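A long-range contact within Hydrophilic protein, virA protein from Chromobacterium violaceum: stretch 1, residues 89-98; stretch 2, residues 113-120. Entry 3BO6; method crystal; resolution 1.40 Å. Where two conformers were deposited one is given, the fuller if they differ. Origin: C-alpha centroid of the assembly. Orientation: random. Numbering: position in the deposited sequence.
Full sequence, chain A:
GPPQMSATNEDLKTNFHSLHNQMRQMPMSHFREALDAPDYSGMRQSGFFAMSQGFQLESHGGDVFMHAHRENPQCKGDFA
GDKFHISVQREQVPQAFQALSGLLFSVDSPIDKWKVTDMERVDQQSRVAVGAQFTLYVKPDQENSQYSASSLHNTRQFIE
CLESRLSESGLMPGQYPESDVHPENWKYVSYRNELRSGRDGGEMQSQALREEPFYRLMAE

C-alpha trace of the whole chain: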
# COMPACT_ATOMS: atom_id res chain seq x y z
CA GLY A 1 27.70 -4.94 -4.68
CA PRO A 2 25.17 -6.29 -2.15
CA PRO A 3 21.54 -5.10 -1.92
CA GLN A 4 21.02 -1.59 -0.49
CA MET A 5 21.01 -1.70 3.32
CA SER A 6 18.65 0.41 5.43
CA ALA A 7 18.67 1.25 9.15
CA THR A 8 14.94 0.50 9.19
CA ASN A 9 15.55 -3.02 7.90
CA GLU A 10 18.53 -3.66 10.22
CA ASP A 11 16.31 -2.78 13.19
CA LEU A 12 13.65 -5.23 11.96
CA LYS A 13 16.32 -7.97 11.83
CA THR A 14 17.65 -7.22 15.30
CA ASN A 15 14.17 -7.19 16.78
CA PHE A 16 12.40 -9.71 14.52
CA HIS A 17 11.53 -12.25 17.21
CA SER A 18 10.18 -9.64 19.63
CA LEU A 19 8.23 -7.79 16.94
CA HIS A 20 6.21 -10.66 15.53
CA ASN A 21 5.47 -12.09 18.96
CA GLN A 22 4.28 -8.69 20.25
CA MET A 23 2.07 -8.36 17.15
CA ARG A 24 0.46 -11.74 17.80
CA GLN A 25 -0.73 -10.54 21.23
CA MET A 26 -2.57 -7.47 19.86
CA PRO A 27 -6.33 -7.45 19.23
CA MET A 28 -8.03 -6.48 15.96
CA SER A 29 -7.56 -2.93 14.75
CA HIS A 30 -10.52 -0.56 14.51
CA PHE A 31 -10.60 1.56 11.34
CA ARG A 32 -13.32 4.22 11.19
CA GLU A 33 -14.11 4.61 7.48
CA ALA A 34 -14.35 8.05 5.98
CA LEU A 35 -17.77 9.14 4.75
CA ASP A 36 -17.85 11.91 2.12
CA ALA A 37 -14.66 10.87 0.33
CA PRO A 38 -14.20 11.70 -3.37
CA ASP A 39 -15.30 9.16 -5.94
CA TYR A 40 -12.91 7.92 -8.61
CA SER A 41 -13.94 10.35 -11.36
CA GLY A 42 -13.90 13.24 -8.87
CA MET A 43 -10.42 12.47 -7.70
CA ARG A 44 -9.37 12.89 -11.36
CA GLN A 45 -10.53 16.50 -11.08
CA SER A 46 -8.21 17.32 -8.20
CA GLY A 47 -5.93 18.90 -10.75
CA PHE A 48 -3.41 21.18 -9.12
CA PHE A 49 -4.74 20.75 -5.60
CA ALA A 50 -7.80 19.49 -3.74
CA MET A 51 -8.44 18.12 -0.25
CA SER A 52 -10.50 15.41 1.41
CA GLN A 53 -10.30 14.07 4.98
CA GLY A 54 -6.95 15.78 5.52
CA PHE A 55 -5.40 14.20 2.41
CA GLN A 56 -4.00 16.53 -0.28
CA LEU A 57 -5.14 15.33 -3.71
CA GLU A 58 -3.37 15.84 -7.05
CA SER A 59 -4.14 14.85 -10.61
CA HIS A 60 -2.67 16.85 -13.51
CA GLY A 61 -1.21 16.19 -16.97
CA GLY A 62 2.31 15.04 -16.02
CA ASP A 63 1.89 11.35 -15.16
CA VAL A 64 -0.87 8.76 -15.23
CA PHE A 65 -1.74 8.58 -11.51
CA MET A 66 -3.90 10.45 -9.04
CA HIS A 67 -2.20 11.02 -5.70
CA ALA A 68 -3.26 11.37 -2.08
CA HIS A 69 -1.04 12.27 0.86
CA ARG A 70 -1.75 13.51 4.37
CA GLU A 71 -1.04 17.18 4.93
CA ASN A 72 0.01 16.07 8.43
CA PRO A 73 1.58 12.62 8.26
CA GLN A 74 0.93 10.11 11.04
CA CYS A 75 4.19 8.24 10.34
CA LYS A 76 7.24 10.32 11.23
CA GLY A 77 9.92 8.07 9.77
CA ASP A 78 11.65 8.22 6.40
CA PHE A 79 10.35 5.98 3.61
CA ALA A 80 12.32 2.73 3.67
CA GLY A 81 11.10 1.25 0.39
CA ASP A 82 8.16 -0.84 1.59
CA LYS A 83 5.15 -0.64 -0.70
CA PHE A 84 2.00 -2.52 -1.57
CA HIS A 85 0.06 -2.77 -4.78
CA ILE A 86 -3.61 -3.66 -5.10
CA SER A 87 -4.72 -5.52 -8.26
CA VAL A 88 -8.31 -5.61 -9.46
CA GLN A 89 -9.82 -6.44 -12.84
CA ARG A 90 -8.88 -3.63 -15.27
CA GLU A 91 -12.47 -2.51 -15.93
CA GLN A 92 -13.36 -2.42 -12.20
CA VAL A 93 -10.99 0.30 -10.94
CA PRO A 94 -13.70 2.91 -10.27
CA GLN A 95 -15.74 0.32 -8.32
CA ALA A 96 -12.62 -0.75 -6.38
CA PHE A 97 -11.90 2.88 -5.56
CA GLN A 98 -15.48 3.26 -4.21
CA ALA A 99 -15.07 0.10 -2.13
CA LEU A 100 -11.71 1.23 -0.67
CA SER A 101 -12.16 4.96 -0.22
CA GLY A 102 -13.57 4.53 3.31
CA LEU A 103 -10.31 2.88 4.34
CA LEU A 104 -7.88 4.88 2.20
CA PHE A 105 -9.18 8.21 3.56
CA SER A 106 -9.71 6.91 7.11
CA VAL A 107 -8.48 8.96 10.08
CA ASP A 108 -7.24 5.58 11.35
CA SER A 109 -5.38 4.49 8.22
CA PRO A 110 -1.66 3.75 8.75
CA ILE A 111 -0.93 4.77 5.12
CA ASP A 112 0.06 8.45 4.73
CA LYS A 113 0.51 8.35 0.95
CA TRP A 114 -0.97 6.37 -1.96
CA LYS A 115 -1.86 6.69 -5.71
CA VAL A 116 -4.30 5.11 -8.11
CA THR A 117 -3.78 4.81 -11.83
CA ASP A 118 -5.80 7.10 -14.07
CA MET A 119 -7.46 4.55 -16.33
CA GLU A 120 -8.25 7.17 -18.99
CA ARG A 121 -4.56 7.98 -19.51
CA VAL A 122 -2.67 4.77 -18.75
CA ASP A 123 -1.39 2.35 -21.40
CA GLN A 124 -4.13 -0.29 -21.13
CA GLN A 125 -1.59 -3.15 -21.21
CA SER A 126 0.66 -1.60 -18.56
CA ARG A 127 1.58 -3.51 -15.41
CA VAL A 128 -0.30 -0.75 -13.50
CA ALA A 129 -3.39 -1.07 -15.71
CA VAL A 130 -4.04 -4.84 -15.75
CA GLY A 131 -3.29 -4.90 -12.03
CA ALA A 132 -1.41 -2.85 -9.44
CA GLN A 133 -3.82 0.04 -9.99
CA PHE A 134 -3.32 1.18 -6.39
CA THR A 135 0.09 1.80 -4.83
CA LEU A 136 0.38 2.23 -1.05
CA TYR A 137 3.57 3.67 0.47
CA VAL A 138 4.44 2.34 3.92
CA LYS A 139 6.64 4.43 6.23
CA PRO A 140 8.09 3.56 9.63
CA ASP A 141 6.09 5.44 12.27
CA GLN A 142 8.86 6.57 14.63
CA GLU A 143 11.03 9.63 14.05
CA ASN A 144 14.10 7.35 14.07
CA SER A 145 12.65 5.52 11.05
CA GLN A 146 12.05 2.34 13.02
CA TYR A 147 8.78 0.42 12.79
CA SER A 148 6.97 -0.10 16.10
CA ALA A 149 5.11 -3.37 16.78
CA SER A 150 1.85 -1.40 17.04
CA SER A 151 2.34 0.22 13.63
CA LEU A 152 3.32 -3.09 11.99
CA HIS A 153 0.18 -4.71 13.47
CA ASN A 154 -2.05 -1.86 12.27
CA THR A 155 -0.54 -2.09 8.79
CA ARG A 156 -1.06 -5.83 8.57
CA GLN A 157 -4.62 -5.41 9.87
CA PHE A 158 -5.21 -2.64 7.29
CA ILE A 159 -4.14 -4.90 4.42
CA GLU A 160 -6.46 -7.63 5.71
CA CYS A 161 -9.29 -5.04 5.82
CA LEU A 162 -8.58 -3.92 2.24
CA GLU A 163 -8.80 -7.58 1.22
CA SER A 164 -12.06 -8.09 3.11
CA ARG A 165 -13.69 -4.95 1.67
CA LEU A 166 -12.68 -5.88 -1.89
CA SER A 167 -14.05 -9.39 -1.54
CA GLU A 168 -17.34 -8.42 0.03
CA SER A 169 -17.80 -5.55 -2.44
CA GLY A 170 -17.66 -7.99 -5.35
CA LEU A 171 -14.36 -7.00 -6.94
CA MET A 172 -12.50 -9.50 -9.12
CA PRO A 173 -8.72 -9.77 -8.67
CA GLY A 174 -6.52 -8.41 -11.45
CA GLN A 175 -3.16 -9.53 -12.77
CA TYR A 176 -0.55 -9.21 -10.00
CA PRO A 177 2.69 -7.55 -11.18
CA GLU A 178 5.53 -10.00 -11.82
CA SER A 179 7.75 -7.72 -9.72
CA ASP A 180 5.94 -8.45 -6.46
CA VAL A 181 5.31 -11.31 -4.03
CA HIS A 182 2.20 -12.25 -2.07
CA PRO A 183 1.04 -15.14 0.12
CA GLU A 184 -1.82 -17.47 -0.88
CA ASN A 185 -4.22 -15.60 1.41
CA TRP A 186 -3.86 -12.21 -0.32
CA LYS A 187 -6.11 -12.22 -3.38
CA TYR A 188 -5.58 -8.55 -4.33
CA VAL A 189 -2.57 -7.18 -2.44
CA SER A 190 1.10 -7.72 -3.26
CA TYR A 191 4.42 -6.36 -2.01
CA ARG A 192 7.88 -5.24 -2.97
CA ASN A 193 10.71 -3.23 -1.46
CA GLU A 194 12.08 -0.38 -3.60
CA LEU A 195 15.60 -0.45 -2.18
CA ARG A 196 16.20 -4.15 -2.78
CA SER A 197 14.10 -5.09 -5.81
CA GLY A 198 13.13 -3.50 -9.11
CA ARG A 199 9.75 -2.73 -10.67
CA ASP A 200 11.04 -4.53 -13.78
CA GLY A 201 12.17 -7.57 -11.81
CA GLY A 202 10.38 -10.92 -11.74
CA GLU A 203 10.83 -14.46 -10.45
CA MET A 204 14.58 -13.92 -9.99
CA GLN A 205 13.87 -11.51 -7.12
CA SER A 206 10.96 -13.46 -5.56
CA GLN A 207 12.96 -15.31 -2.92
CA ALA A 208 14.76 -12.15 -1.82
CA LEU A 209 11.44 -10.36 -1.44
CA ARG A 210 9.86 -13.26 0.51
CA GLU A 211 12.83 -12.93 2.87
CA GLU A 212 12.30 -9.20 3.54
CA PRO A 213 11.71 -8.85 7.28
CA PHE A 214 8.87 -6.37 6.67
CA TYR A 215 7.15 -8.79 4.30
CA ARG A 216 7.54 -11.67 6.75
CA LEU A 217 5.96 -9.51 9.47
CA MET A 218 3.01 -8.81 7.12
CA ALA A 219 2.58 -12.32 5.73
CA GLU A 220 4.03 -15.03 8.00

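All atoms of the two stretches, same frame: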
# COMPACT_ATOMS: atom_id res chain seq x y z
N GLN A 89 -9.57 -6.34 -11.41
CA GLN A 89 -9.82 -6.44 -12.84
C GLN A 89 -9.79 -5.04 -13.47
O GLN A 89 -10.35 -4.09 -12.92
CB GLN A 89 -11.15 -7.14 -13.09
CG GLN A 89 -11.24 -7.86 -14.43
CD GLN A 89 -11.55 -6.91 -15.55
OE1 GLN A 89 -12.31 -5.96 -15.37
NE2 GLN A 89 -10.97 -7.15 -16.72
N ARG A 90 -9.12 -4.92 -14.62
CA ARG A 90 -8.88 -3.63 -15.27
C ARG A 90 -10.11 -2.73 -15.39
O ARG A 90 -10.02 -1.53 -15.17
CB ARG A 90 -8.26 -3.85 -16.65
CG ARG A 90 -7.93 -2.57 -17.44
CD ARG A 90 -7.18 -2.88 -18.74
NE ARG A 90 -7.92 -3.79 -19.62
CZ ARG A 90 -7.36 -4.50 -20.60
NH1 ARG A 90 -6.06 -4.39 -20.83
NH2 ARG A 90 -8.10 -5.30 -21.35
N GLU A 91 -11.26 -3.30 -15.73
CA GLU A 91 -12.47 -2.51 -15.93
C GLU A 91 -13.20 -2.13 -14.63
O GLU A 91 -14.21 -1.41 -14.65
CB GLU A 91 -13.43 -3.25 -16.89
CG GLU A 91 -13.01 -3.18 -18.37
CD GLU A 91 -11.86 -4.11 -18.73
OE1 GLU A 91 -11.90 -5.29 -18.33
OE2 GLU A 91 -10.91 -3.67 -19.42
N GLN A 92 -12.70 -2.62 -13.49
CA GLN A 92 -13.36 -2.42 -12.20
C GLN A 92 -12.66 -1.41 -11.27
O GLN A 92 -13.01 -1.29 -10.10
CB GLN A 92 -13.53 -3.77 -11.48
CG GLN A 92 -14.48 -4.73 -12.22
CD GLN A 92 -14.58 -6.09 -11.57
OE1 GLN A 92 -14.04 -6.32 -10.50
NE2 GLN A 92 -15.26 -7.02 -12.25
N VAL A 93 -11.70 -0.66 -11.79
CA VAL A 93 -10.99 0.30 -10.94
C VAL A 93 -11.90 1.33 -10.25
O VAL A 93 -11.76 1.57 -9.06
CB VAL A 93 -9.80 0.95 -11.68
CG1 VAL A 93 -9.16 1.99 -10.81
CG2 VAL A 93 -8.79 -0.13 -12.05
N PRO A 94 -12.84 1.96 -10.98
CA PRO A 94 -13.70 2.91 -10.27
C PRO A 94 -14.51 2.26 -9.14
O PRO A 94 -14.66 2.86 -8.08
CB PRO A 94 -14.62 3.45 -11.38
CG PRO A 94 -13.83 3.30 -12.61
CD PRO A 94 -13.06 2.01 -12.43
N GLN A 95 -15.02 1.05 -9.36
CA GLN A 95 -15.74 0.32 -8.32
C GLN A 95 -14.83 -0.05 -7.15
O GLN A 95 -15.24 -0.01 -5.99
CB GLN A 95 -16.38 -0.95 -8.88
CG GLN A 95 -17.43 -0.73 -9.94
CD GLN A 95 -16.87 -0.87 -11.34
OE1 GLN A 95 -15.92 -0.18 -11.72
NE2 GLN A 95 -17.45 -1.78 -12.12
N ALA A 96 -13.58 -0.44 -7.44
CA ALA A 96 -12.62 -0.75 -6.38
C ALA A 96 -12.31 0.50 -5.57
O ALA A 96 -12.25 0.45 -4.34
CB ALA A 96 -11.35 -1.33 -6.97
N PHE A 97 -12.13 1.62 -6.25
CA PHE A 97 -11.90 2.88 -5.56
C PHE A 97 -13.07 3.18 -4.59
O PHE A 97 -12.86 3.57 -3.43
CB PHE A 97 -11.71 4.02 -6.57
CG PHE A 97 -11.30 5.33 -5.94
CD1 PHE A 97 -9.97 5.70 -5.91
CD2 PHE A 97 -12.26 6.18 -5.39
CE1 PHE A 97 -9.59 6.90 -5.33
CE2 PHE A 97 -11.88 7.39 -4.80
CZ PHE A 97 -10.55 7.75 -4.78
N GLN A 98 -14.31 3.02 -5.06
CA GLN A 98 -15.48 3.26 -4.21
C GLN A 98 -15.48 2.33 -3.00
O GLN A 98 -15.85 2.71 -1.89
CB GLN A 98 -16.78 3.08 -5.00
CG GLN A 98 -18.03 3.27 -4.16
CD GLN A 98 -18.32 4.73 -3.86
OE1 GLN A 98 -17.65 5.63 -4.36
NE2 GLN A 98 -19.34 4.97 -3.03
N LYS A 113 0.34 7.98 2.35
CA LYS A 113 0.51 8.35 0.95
C LYS A 113 0.19 7.17 0.05
O LYS A 113 0.68 6.07 0.29
CB LYS A 113 1.95 8.81 0.70
CG LYS A 113 2.18 9.44 -0.66
CD LYS A 113 3.63 9.90 -0.84
CE LYS A 113 4.49 8.79 -1.42
NZ LYS A 113 5.61 9.33 -2.26
N TRP A 114 -0.61 7.41 -0.99
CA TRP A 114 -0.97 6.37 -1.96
C TRP A 114 -1.34 7.02 -3.30
O TRP A 114 -1.49 8.24 -3.36
CB TRP A 114 -2.11 5.47 -1.41
CG TRP A 114 -3.35 6.19 -0.93
CD1 TRP A 114 -3.62 6.58 0.35
CD2 TRP A 114 -4.48 6.59 -1.72
NE1 TRP A 114 -4.86 7.22 0.40
CE2 TRP A 114 -5.40 7.22 -0.86
CE3 TRP A 114 -4.80 6.47 -3.07
CZ2 TRP A 114 -6.61 7.74 -1.31
CZ3 TRP A 114 -6.01 6.98 -3.52
CH2 TRP A 114 -6.89 7.62 -2.64
N LYS A 115 -1.42 6.22 -4.36
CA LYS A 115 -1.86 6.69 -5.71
C LYS A 115 -2.63 5.55 -6.34
O LYS A 115 -2.63 4.50 -5.77
CB LYS A 115 -0.68 7.16 -6.55
CG LYS A 115 0.27 6.08 -6.99
CD LYS A 115 1.49 6.76 -7.62
CE LYS A 115 2.38 5.78 -8.31
NZ LYS A 115 3.58 6.53 -8.83
N VAL A 116 -3.48 5.97 -7.28
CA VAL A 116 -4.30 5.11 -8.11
C VAL A 116 -4.10 5.49 -9.57
O VAL A 116 -3.98 6.67 -9.91
CB VAL A 116 -5.81 5.17 -7.70
CG1 VAL A 116 -6.39 6.56 -7.93
CG2 VAL A 116 -6.60 4.11 -8.42
N THR A 117 -4.07 4.50 -10.46
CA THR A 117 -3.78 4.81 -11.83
C THR A 117 -5.01 5.51 -12.41
O THR A 117 -6.16 5.17 -12.08
CB THR A 117 -3.69 3.45 -12.55
OG1 THR A 117 -2.62 2.69 -11.97
CG2 THR A 117 -3.44 3.60 -14.07
N ASP A 118 -4.75 6.47 -13.29
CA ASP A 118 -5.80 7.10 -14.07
C ASP A 118 -6.06 6.24 -15.30
O ASP A 118 -5.26 6.22 -16.25
CB ASP A 118 -5.37 8.51 -14.50
CG ASP A 118 -6.45 9.25 -15.28
OD1 ASP A 118 -7.41 8.59 -15.74
OD2 ASP A 118 -6.33 10.47 -15.42
N MET A 119 -7.19 5.55 -15.31
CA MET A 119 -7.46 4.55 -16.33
C MET A 119 -7.78 5.17 -17.70
O MET A 119 -7.78 4.47 -18.71
CB MET A 119 -8.60 3.63 -15.88
CG MET A 119 -8.26 2.82 -14.61
SD MET A 119 -6.71 1.88 -14.68
CE MET A 119 -7.13 0.60 -15.84
N GLU A 120 -8.04 6.47 -17.72
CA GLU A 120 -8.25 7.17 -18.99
C GLU A 120 -6.94 7.53 -19.69
O GLU A 120 -6.93 7.80 -20.90
CB GLU A 120 -9.09 8.42 -18.76
CG GLU A 120 -10.45 8.13 -18.17
CD GLU A 120 -11.29 7.24 -19.07
OE1 GLU A 120 -11.99 6.36 -18.53
OE2 GLU A 120 -11.25 7.42 -20.31

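No hydrogen bond or salt bridge joins the two stretches: the contact rests on apolar side-chain packing, with the aliphatic part of Arg90 joining in, although the stretch that carries the helix also holds a dense polar network of its own. Helix 93-98 lies across strand 113-117 with the two N-to-C directions at 153°, close to antiparallel, and the axes come no nearer than 10.3 Å. That spacing leaves room for a layer of side chains between the two backbones, and with the backbones so far apart the contact depends on those side chains. The antiparallel course sets the register: Val93, at the start of the helix, has its CA 7.7 Å from the CA of Met119, just beyond the strand, while one turn later the CA of Phe97 lies 8.3 Å from the CA of Val116.

Val93 and Phe97, four residues apart, both point toward the strand, as expected for successive turns of one helical face. Their spacing is held by the main chain, where Phe97 N donates to Val93 O at 2.8 Å. On the other side, Trp114 and Val116 alternate with Lys115 and so present their side chains on the same face of the strand.

Phe97 reaches two partners with the same ring atom. Its CE1 lies 3.9 Å from CH2 of Trp114 and 4.1 Å from CG1 of Val116. The phenyl carbon approaches the indole at its edge, near the indole plane, so the two aromatic rings meet without stacking. Val116 also meets Val93, its CG2 lying 4.1 Å from Val93 CG1; these are van der Waals contacts between branched, buried side chains.

Met119 has the largest area covered by the opposite stretch, 76 Å². All three of its chi angles are m, and this folded chain brings its CG to 3.8 Å from Val93 CB and its terminal CE to 3.6 Å from Arg90 CG. The latter contact uses the aliphatic part of the arginine, while NE is held by Glu91 and NH1 is hydrogen-bonded elsewhere in the structure.

Arg90 NE donates to Glu91 OE2 at 3.0 Å in a salt bridge. Gln89 and Glu91 are tied together twice, through Glu91 N to Gln89 OE1 (2.9 Å) and Gln89 NE2 to Glu91 OE1 (2.6 Å). Gln92 N also donates to Gln89 O at 2.8 Å, closing a turn that leads into the helix, with Gln92 at the N-cap position. After the strand, Glu120 N donates to Asp118 OD1 at 3.0 Å, bracing the backbone around Met119.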